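Local atomic coordinates of methyltransferase-like protein 5 (Pyrococcus horikoshii, PDB entry 1WY7), a protein that binds S-adenosyl-L-homocysteine and is probably an S-adenosylmethionine-dependent methyltransferase acting on RNA. Residues L39-S44 and V143-H148; K136-S141 and H165-T170; E153-I158 and T194-R199. All coordinates share one frame; numbering follows the deposited sequence.

Contact 1 (L39-S44 and V143-H148)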
loop_
_atom_site.group_PDB
_atom_site.type_symbol
_atom_site.label_atom_id
_atom_site.label_comp_id
_atom_site.label_asym_id
_atom_site.label_seq_id
_atom_site.Cartn_x
_atom_site.Cartn_y
_atom_site.Cartn_z
ATOM N N LEU A 39 6.853 -0.282 5.561
ATOM C CA LEU A 39 7.594 -1.522 5.335
ATOM C C LEU A 39 8.530 -1.914 6.472
ATOM O O LEU A 39 8.612 -3.085 6.839
ATOM C CB LEU A 39 8.388 -1.422 4.028
ATOM C CG LEU A 39 7.567 -1.465 2.736
ATOM C CD1 LEU A 39 8.407 -0.980 1.575
ATOM C CD2 LEU A 39 7.087 -2.886 2.490
ATOM N N TRP A 40 9.241 -0.940 7.028
ATOM C CA TRP A 40 10.154 -1.241 8.117
ATOM C C TRP A 40 9.365 -1.727 9.318
ATOM O O TRP A 40 9.758 -2.677 9.978
ATOM C CB TRP A 40 10.972 -0.016 8.505
ATOM C CG TRP A 40 12.194 -0.427 9.222
ATOM C CD1 TRP A 40 12.422 -0.370 10.567
ATOM C CD2 TRP A 40 13.335 -1.069 8.643
ATOM N NE1 TRP A 40 13.637 -0.944 10.864
ATOM C CE2 TRP A 40 14.219 -1.382 9.701
ATOM C CE3 TRP A 40 13.695 -1.414 7.332
ATOM C CZ2 TRP A 40 15.441 -2.025 9.489
ATOM C CZ3 TRP A 40 14.908 -2.052 7.116
ATOM C CH2 TRP A 40 15.769 -2.352 8.193
ATOM N N LEU A 41 8.236 -1.072 9.588
ATOM C CA LEU A 41 7.382 -1.467 10.701
ATOM C C LEU A 41 6.942 -2.915 10.511
ATOM O O LEU A 41 7.073 -3.744 11.420
ATOM C CB LEU A 41 6.147 -0.568 10.773
ATOM C CG LEU A 41 5.053 -1.049 11.735
ATOM C CD1 LEU A 41 5.604 -1.079 13.152
ATOM C CD2 LEU A 41 3.846 -0.122 11.653
ATOM N N ALA A 42 6.420 -3.221 9.326
ATOM C CA ALA A 42 5.965 -4.576 9.032
ATOM C C ALA A 42 7.119 -5.552 9.130
ATOM O O ALA A 42 6.978 -6.640 9.679
ATOM C CB ALA A 42 5.354 -4.638 7.630
ATOM N N TYR A 43 8.267 -5.172 8.581
ATOM C CA TYR A 43 9.430 -6.051 8.617
ATOM C C TYR A 43 9.870 -6.313 10.056
ATOM O O TYR A 43 10.092 -7.458 10.443
ATOM C CB TYR A 43 10.574 -5.449 7.801
ATOM C CG TYR A 43 11.878 -6.203 7.920
ATOM C CD1 TYR A 43 12.837 -5.826 8.860
ATOM C CD2 TYR A 43 12.146 -7.301 7.106
ATOM C CE1 TYR A 43 14.033 -6.527 8.989
ATOM C CE2 TYR A 43 13.335 -8.014 7.225
ATOM C CZ TYR A 43 14.275 -7.622 8.167
ATOM O OH TYR A 43 15.452 -8.322 8.300
ATOM N N SER A 44 9.939 -5.252 10.854
ATOM C CA SER A 44 10.365 -5.378 12.242
ATOM C C SER A 44 9.439 -6.239 13.088
ATOM O O SER A 44 9.852 -6.777 14.111
ATOM C CB SER A 44 10.494 -4.000 12.884
ATOM O OG SER A 44 9.216 -3.461 13.144
ATOM N N VAL A 143 -3.556 -9.825 8.832
ATOM C CA VAL A 143 -2.716 -8.670 9.162
ATOM C C VAL A 143 -2.719 -7.691 7.985
ATOM O O VAL A 143 -2.344 -8.045 6.867
ATOM C CB VAL A 143 -1.251 -9.072 9.468
ATOM C CG1 VAL A 143 -0.431 -7.811 9.773
ATOM C CG2 VAL A 143 -1.197 -10.022 10.665
ATOM N N VAL A 144 -3.131 -6.455 8.243
ATOM C CA VAL A 144 -3.211 -5.433 7.203
ATOM C C VAL A 144 -2.444 -4.160 7.541
ATOM O O VAL A 144 -2.539 -3.654 8.662
ATOM C CB VAL A 144 -4.693 -5.021 6.954
ATOM C CG1 VAL A 144 -4.764 -3.891 5.944
ATOM C CG2 VAL A 144 -5.502 -6.234 6.521
ATOM N N TYR A 145 -1.688 -3.650 6.566
ATOM C CA TYR A 145 -0.939 -2.403 6.719
ATOM C C TYR A 145 -1.494 -1.459 5.661
ATOM O O TYR A 145 -1.473 -1.777 4.473
ATOM C CB TYR A 145 0.571 -2.602 6.475
ATOM C CG TYR A 145 1.305 -3.377 7.556
ATOM C CD1 TYR A 145 1.928 -2.724 8.629
ATOM C CD2 TYR A 145 1.370 -4.767 7.507
ATOM C CE1 TYR A 145 2.600 -3.451 9.624
ATOM C CE2 TYR A 145 2.029 -5.503 8.484
ATOM C CZ TYR A 145 2.641 -4.842 9.542
ATOM O OH TYR A 145 3.272 -5.586 10.516
ATOM N N SER A 146 -1.988 -0.304 6.085
ATOM C CA SER A 146 -2.552 0.647 5.148
ATOM C C SER A 146 -2.205 2.078 5.497
ATOM O O SER A 146 -1.698 2.361 6.579
ATOM C CB SER A 146 -4.077 0.481 5.088
ATOM O OG SER A 146 -4.621 1.251 4.029
ATOM N N ILE A 147 -2.473 2.984 4.563
ATOM C CA ILE A 147 -2.187 4.395 4.764
ATOM C C ILE A 147 -3.462 5.199 4.556
ATOM O O ILE A 147 -4.217 4.935 3.629
ATOM C CB ILE A 147 -1.097 4.881 3.777
ATOM C CG1 ILE A 147 0.200 4.088 4.002
ATOM C CG2 ILE A 147 -0.851 6.365 3.963
ATOM C CD1 ILE A 147 1.328 4.475 3.074
ATOM N N HIS A 148 -3.697 6.179 5.418
ATOM C CA HIS A 148 -4.892 7.010 5.323
ATOM C C HIS A 148 -4.623 8.422 5.819
ATOM O O HIS A 148 -3.637 8.670 6.515
ATOM C CB HIS A 148 -6.017 6.396 6.150
ATOM C CG HIS A 148 -6.413 5.029 5.694
ATOM N ND1 HIS A 148 -7.255 4.821 4.621
ATOM C CD2 HIS A 148 -6.027 3.802 6.115
ATOM C CE1 HIS A 148 -7.368 3.524 4.401
ATOM N NE2 HIS A 148 -6.633 2.882 5.292
#
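Helix 32-44 and strand 143-149 come together where Ala-42 faces Tyr-145, their CA atoms 7.6 Å apart, the nearest pair of CA atoms between 39-44 and 143-148. This is a helix laid on the central beta sheet of a Rossmann-like methyltransferase fold, and a single tyrosine spans the gap. With CG anti to its own carbonyl carbon (chi1 -71°), Tyr-145 sends its ring out from the strand to the helix. Ala-42 covers one face of that ring in a CH-pi contact: its CB lies 3.5 Å from the ring centroid, 20° off the normal and shifted toward the phenol end, where CB to CZ of Tyr-145 is 3.3 Å. Ala-42 has just a methyl there, and the ring lies close against the helix backbone. Leu-41 works at the rim instead, touching the ring edge near its plane through CG, 4.0 Å from Tyr-145 CE1. The polar end is held by residues outside both segments, since the hydroxyl hydrogen-bonds to Asp-47 and to Arg-199, so a buried oxygen has two partners while the ring does the packing. That same Tyr-145 OH passes 3.2 Å from Ala-42 CA.

Contact 2 (K136-S141 and H165-T170)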
loop_
_atom_site.group_PDB
_atom_site.type_symbol
_atom_site.label_atom_id
_atom_site.label_comp_id
_atom_site.label_asym_id
_atom_site.label_seq_id
_atom_site.Cartn_x
_atom_site.Cartn_y
_atom_site.Cartn_z
ATOM N N LYS A 136 -11.712 -5.748 1.220
ATOM C CA LYS A 136 -10.951 -6.838 0.613
ATOM C C LYS A 136 -9.770 -7.255 1.495
ATOM O O LYS A 136 -9.542 -8.440 1.718
ATOM C CB LYS A 136 -10.452 -6.414 -0.766
ATOM C CG LYS A 136 -9.633 -7.462 -1.490
ATOM C CD LYS A 136 -10.417 -8.753 -1.667
ATOM C CE LYS A 136 -11.723 -8.515 -2.421
ATOM N NZ LYS A 136 -12.506 -9.770 -2.473
ATOM N N ALA A 137 -9.016 -6.280 1.990
ATOM C CA ALA A 137 -7.868 -6.572 2.854
ATOM C C ALA A 137 -8.314 -7.394 4.063
ATOM O O ALA A 137 -7.703 -8.402 4.400
ATOM C CB ALA A 137 -7.193 -5.254 3.328
ATOM N N PHE A 138 -9.386 -6.966 4.716
ATOM C CA PHE A 138 -9.888 -7.694 5.882
ATOM C C PHE A 138 -10.356 -9.101 5.523
ATOM O O PHE A 138 -10.245 -10.036 6.316
ATOM C CB PHE A 138 -11.024 -6.906 6.520
ATOM C CG PHE A 138 -10.583 -5.605 7.111
ATOM C CD1 PHE A 138 -11.453 -4.527 7.177
ATOM C CD2 PHE A 138 -9.282 -5.452 7.587
ATOM C CE1 PHE A 138 -11.041 -3.316 7.701
ATOM C CE2 PHE A 138 -8.858 -4.247 8.115
ATOM C CZ PHE A 138 -9.740 -3.174 8.172
ATOM N N GLU A 139 -10.859 -9.240 4.309
ATOM C CA GLU A 139 -11.363 -10.502 3.790
ATOM C C GLU A 139 -10.263 -11.535 3.501
ATOM O O GLU A 139 -10.393 -12.709 3.854
ATOM C CB GLU A 139 -12.124 -10.202 2.489
ATOM C CG GLU A 139 -13.123 -11.238 2.056
ATOM C CD GLU A 139 -13.268 -11.312 0.538
ATOM O OE1 GLU A 139 -13.239 -10.255 -0.130
ATOM O OE2 GLU A 139 -13.417 -12.437 0.015
ATOM N N ILE A 140 -9.175 -11.097 2.866
ATOM C CA ILE A 140 -8.107 -12.023 2.480
ATOM C C ILE A 140 -6.907 -12.204 3.406
ATOM O O ILE A 140 -6.064 -13.064 3.153
ATOM C CB ILE A 140 -7.535 -11.677 1.074
ATOM C CG1 ILE A 140 -6.805 -10.329 1.103
ATOM C CG2 ILE A 140 -8.651 -11.622 0.054
ATOM C CD1 ILE A 140 -5.999 -10.039 -0.176
ATOM N N SER A 141 -6.812 -11.421 4.471
ATOM C CA SER A 141 -5.666 -11.552 5.367
ATOM C C SER A 141 -6.031 -11.308 6.822
ATOM O O SER A 141 -7.108 -10.801 7.121
ATOM C CB SER A 141 -4.562 -10.564 4.950
ATOM O OG SER A 141 -3.412 -10.680 5.783
ATOM N N HIS A 165 -15.519 -5.104 11.315
ATOM C CA HIS A 165 -15.091 -6.228 10.495
ATOM C C HIS A 165 -14.137 -7.166 11.216
ATOM O O HIS A 165 -13.417 -7.939 10.584
ATOM C CB HIS A 165 -14.482 -5.720 9.189
ATOM C CG HIS A 165 -15.493 -5.134 8.257
ATOM N ND1 HIS A 165 -16.324 -5.913 7.477
ATOM C CD2 HIS A 165 -15.865 -3.851 8.030
ATOM C CE1 HIS A 165 -17.159 -5.135 6.815
ATOM N NE2 HIS A 165 -16.904 -3.881 7.130
ATOM N N GLY A 166 -14.147 -7.096 12.545
ATOM C CA GLY A 166 -13.311 -7.967 13.349
ATOM C C GLY A 166 -11.819 -7.683 13.408
ATOM O O GLY A 166 -11.029 -8.596 13.672
ATOM N N PHE A 167 -11.425 -6.436 13.169
ATOM C CA PHE A 167 -10.008 -6.062 13.216
ATOM C C PHE A 167 -9.745 -4.918 14.187
ATOM O O PHE A 167 -10.588 -4.045 14.394
ATOM C CB PHE A 167 -9.499 -5.655 11.818
ATOM C CG PHE A 167 -9.219 -6.823 10.905
ATOM C CD1 PHE A 167 -10.263 -7.591 10.385
ATOM C CD2 PHE A 167 -7.909 -7.176 10.593
ATOM C CE1 PHE A 167 -10.003 -8.694 9.574
ATOM C CE2 PHE A 167 -7.638 -8.276 9.785
ATOM C CZ PHE A 167 -8.684 -9.038 9.274
ATOM N N VAL A 168 -8.562 -4.930 14.782
ATOM C CA VAL A 168 -8.162 -3.883 15.706
ATOM C C VAL A 168 -6.849 -3.261 15.264
ATOM O O VAL A 168 -5.975 -3.945 14.728
ATOM C CB VAL A 168 -7.963 -4.417 17.124
ATOM C CG1 VAL A 168 -9.277 -4.444 17.845
ATOM C CG2 VAL A 168 -7.346 -5.800 17.067
ATOM N N VAL A 169 -6.730 -1.960 15.486
ATOM C CA VAL A 169 -5.521 -1.233 15.146
ATOM C C VAL A 169 -4.498 -1.521 16.247
ATOM O O VAL A 169 -4.783 -1.294 17.426
ATOM C CB VAL A 169 -5.795 0.296 15.088
ATOM C CG1 VAL A 169 -4.478 1.077 14.921
ATOM C CG2 VAL A 169 -6.735 0.597 13.937
ATOM N N THR A 170 -3.328 -2.036 15.874
ATOM C CA THR A 170 -2.282 -2.312 16.863
ATOM C C THR A 170 -1.205 -1.212 16.823
ATOM O O THR A 170 -0.549 -0.928 17.831
ATOM C CB THR A 170 -1.596 -3.668 16.607
ATOM O OG1 THR A 170 -0.945 -3.637 15.335
ATOM C CG2 THR A 170 -2.616 -4.795 16.626
#
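His-165 meets Phe-138 at the end of helix 152-164, which terminates in a Schellman motif before strand 167-179 begins. The CB of His-165 rests 3.8 Å from Phe-138 CD1. Gly-166 follows as the C-prime residue of that motif, its positive phi (74°) letting the chain leave the helix and enter the edge strand of the methyltransferase sheet. Phe-167 then carries most of the remaining contact. Its ring forms an offset stack with the ring of Phe-138 from helix 131-140, centroids 4.5 Å apart and planes inclined by 26°. Both hold CG anti to their carbonyl carbon (chi1 -66° for Phe-138), turning the rings toward each other, with Phe-138 CD2 over the centre of the Phe-167 ring, 3.6 Å from Phe-167 CG. Phe-138 is also covered by helix 152-164 through Phe-161 and Ser-162, and meets Phe-200 edge-to-face, so the stack belongs to a larger aromatic cluster between helices and sheet. The far end of the Phe-167 ring reaches the terminus of helix 131-140, where two backbone carbonyls border it: Phe-138 O is 3.5 Å from Phe-167 CZ, and Ser-141 O lies in the ring plane at its edge, 3.2 Å from the same Phe-167 CZ.

Contact 3 (E153-I158 and T194-R199)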
loop_
_atom_site.group_PDB
_atom_site.type_symbol
_atom_site.label_atom_id
_atom_site.label_comp_id
_atom_site.label_asym_id
_atom_site.label_seq_id
_atom_site.Cartn_x
_atom_site.Cartn_y
_atom_site.Cartn_z
ATOM N N GLU A 153 -12.080 12.855 11.332
ATOM C CA GLU A 153 -13.193 12.081 10.768
ATOM C C GLU A 153 -12.705 10.744 10.212
ATOM O O GLU A 153 -13.309 9.694 10.446
ATOM C CB GLU A 153 -13.878 12.850 9.633
ATOM C CG GLU A 153 -13.863 14.368 9.775
ATOM C CD GLU A 153 -12.567 15.004 9.276
ATOM O OE1 GLU A 153 -12.250 14.841 8.075
ATOM O OE2 GLU A 153 -11.872 15.673 10.078
ATOM N N VAL A 154 -11.609 10.783 9.465
ATOM C CA VAL A 154 -11.071 9.564 8.893
ATOM C C VAL A 154 -10.650 8.586 9.987
ATOM O O VAL A 154 -11.001 7.403 9.932
ATOM C CB VAL A 154 -9.877 9.867 7.958
ATOM C CG1 VAL A 154 -9.326 8.564 7.359
ATOM C CG2 VAL A 154 -10.325 10.796 6.850
ATOM N N ARG A 155 -9.912 9.078 10.981
ATOM C CA ARG A 155 -9.460 8.228 12.080
ATOM C C ARG A 155 -10.640 7.549 12.771
ATOM O O ARG A 155 -10.593 6.353 13.074
ATOM C CB ARG A 155 -8.675 9.057 13.098
ATOM C CG ARG A 155 -7.402 9.657 12.529
ATOM C CD ARG A 155 -6.641 10.510 13.533
ATOM N NE ARG A 155 -5.229 10.561 13.175
ATOM C CZ ARG A 155 -4.296 11.239 13.840
ATOM N NH1 ARG A 155 -3.036 11.202 13.419
ATOM N NH2 ARG A 155 -4.614 11.958 14.914
ATOM N N ARG A 156 -11.690 8.322 13.039
ATOM C CA ARG A 156 -12.888 7.792 13.685
ATOM C C ARG A 156 -13.483 6.680 12.830
ATOM O O ARG A 156 -13.826 5.613 13.329
ATOM C CB ARG A 156 -13.935 8.904 13.868
ATOM C CG ARG A 156 -15.318 8.378 14.269
ATOM C CD ARG A 156 -16.405 9.464 14.298
ATOM N NE ARG A 156 -16.174 10.448 15.355
ATOM C CZ ARG A 156 -17.080 11.327 15.777
ATOM N NH1 ARG A 156 -16.772 12.182 16.746
ATOM N NH2 ARG A 156 -18.297 11.349 15.235
ATOM N N PHE A 157 -13.604 6.938 11.535
ATOM C CA PHE A 157 -14.161 5.939 10.628
ATOM C C PHE A 157 -13.313 4.672 10.556
ATOM O O PHE A 157 -13.827 3.564 10.731
ATOM C CB PHE A 157 -14.344 6.510 9.218
ATOM C CG PHE A 157 -14.600 5.452 8.167
ATOM C CD1 PHE A 157 -13.578 5.021 7.326
ATOM C CD2 PHE A 157 -15.855 4.866 8.042
ATOM C CE1 PHE A 157 -13.804 4.024 6.379
ATOM C CE2 PHE A 157 -16.090 3.869 7.100
ATOM C CZ PHE A 157 -15.063 3.448 6.268
ATOM N N ILE A 158 -12.019 4.832 10.300
ATOM C CA ILE A 158 -11.127 3.689 10.208
ATOM C C ILE A 158 -11.202 2.803 11.447
ATOM O O ILE A 158 -11.240 1.574 11.348
ATOM C CB ILE A 158 -9.677 4.152 9.997
ATOM C CG1 ILE A 158 -9.554 4.824 8.634
ATOM C CG2 ILE A 158 -8.724 2.957 10.073
ATOM C CD1 ILE A 158 -9.656 3.872 7.466
ATOM N N THR A 194 -0.578 15.028 5.792
ATOM C CA THR A 194 -0.214 14.212 6.919
ATOM C C THR A 194 -1.039 12.943 6.862
ATOM O O THR A 194 -2.264 12.999 6.793
ATOM C CB THR A 194 -0.490 14.948 8.210
ATOM O OG1 THR A 194 0.189 16.208 8.170
ATOM C CG2 THR A 194 -0.004 14.131 9.399
ATOM N N VAL A 195 -0.364 11.799 6.873
ATOM C CA VAL A 195 -1.053 10.519 6.823
ATOM C C VAL A 195 -0.712 9.646 8.032
ATOM O O VAL A 195 0.288 9.867 8.720
ATOM C CB VAL A 195 -0.679 9.707 5.527
ATOM C CG1 VAL A 195 -1.134 10.456 4.268
ATOM C CG2 VAL A 195 0.828 9.470 5.467
ATOM N N ASP A 196 -1.573 8.665 8.283
ATOM C CA ASP A 196 -1.381 7.698 9.348
ATOM C C ASP A 196 -1.089 6.386 8.638
ATOM O O ASP A 196 -1.719 6.061 7.623
ATOM C CB ASP A 196 -2.654 7.502 10.183
ATOM C CG ASP A 196 -2.977 8.687 11.057
ATOM O OD1 ASP A 196 -4.172 9.031 11.138
ATOM O OD2 ASP A 196 -2.051 9.270 11.663
ATOM N N ILE A 197 -0.127 5.644 9.163
ATOM C CA ILE A 197 0.207 4.338 8.628
ATOM C C ILE A 197 -0.366 3.391 9.685
ATOM O O ILE A 197 0.047 3.420 10.851
ATOM C CB ILE A 197 1.732 4.159 8.504
ATOM C CG1 ILE A 197 2.289 5.217 7.550
ATOM C CG2 ILE A 197 2.049 2.750 8.027
ATOM C CD1 ILE A 197 3.784 5.154 7.367
ATOM N N TYR A 198 -1.338 2.578 9.287
ATOM C CA TYR A 198 -1.981 1.656 10.213
ATOM C C TYR A 198 -1.541 0.221 10.069
ATOM O O TYR A 198 -1.119 -0.211 9.004
ATOM C CB TYR A 198 -3.507 1.623 10.014
ATOM C CG TYR A 198 -4.282 2.865 10.360
ATOM C CD1 TYR A 198 -4.392 3.924 9.455
ATOM C CD2 TYR A 198 -4.967 2.961 11.574
ATOM C CE1 TYR A 198 -5.174 5.049 9.751
ATOM C CE2 TYR A 198 -5.749 4.079 11.877
ATOM C CZ TYR A 198 -5.842 5.114 10.962
ATOM O OH TYR A 198 -6.564 6.235 11.283
ATOM N N ARG A 199 -1.671 -0.511 11.167
ATOM C CA ARG A 199 -1.421 -1.938 11.192
ATOM C C ARG A 199 -2.663 -2.494 11.878
ATOM O O ARG A 199 -2.926 -2.169 13.036
ATOM C CB ARG A 199 -0.206 -2.317 12.016
ATOM C CG ARG A 199 -0.045 -3.838 12.025
ATOM C CD ARG A 199 1.100 -4.331 12.859
ATOM N NE ARG A 199 1.218 -5.783 12.731
ATOM C CZ ARG A 199 0.598 -6.662 13.513
ATOM N NH1 ARG A 199 0.772 -7.961 13.299
ATOM N NH2 ARG A 199 -0.179 -6.242 14.517
#
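The charged part of this contact is a two-pronged salt bridge between Arg-155 of helix 152-164 and Asp-196 of strand 191-202. Arg-155 approaches side-on: NE bonds to Asp-196 OD1 at 2.8 Å and 169°, while NH1 bonds to Asp-196 OD2, also at 2.8 Å. Guanidinium and carboxylate are nearly coplanar, 23° apart, and OD2 offers its syn lone pair. An extended run from CG to NE carries the guanidinium out from the helix to the acid.

Van der Waals packing lies alongside. Ile-158 places CG2 over one face of the Tyr-198 ring in a CH-pi contact, 3.9 Å from the centroid and shifted toward the rim. Tyr-198 OH lies 3.7 Å from Arg-155 CG, against the aliphatic part of that side chain. The axes of the segments 153-158 and 194-199 run nearly parallel, at 15°, and come within 10.7 Å, the helix packing on one face of the Rossmann-like methyltransferase sheet.

Asp-196 OD2 also accepts a hydrogen bond from Thr-174 of the neighbouring strand. With both oxygens engaged, the carboxylate is fixed in rotation, and the positive partner probably favours the ionised form of the buried Asp-196.

In the fold
From the N terminus, after helix 32-44 the chain builds strands 52-56, 74-79, 99-103 and 115-118 before strand 143-149 closes contact 1, the longest of the three loops. Contact 2 opens within that loop, on helix 131-140, and closes beyond it on strand 167-179, so contacts 1 and 2 cross. Contact 3 starts on helix 152-164, after contact 1 has closed but before contact 2 has, and ends on strand 191-202; it therefore crosses contact 2 and follows contact 1 in series. All three reach the same sheet. Strand 191-202 lies between strands 143-149 and 167-179 and runs antiparallel to both, so it ties the last parallel strand to the outermost one.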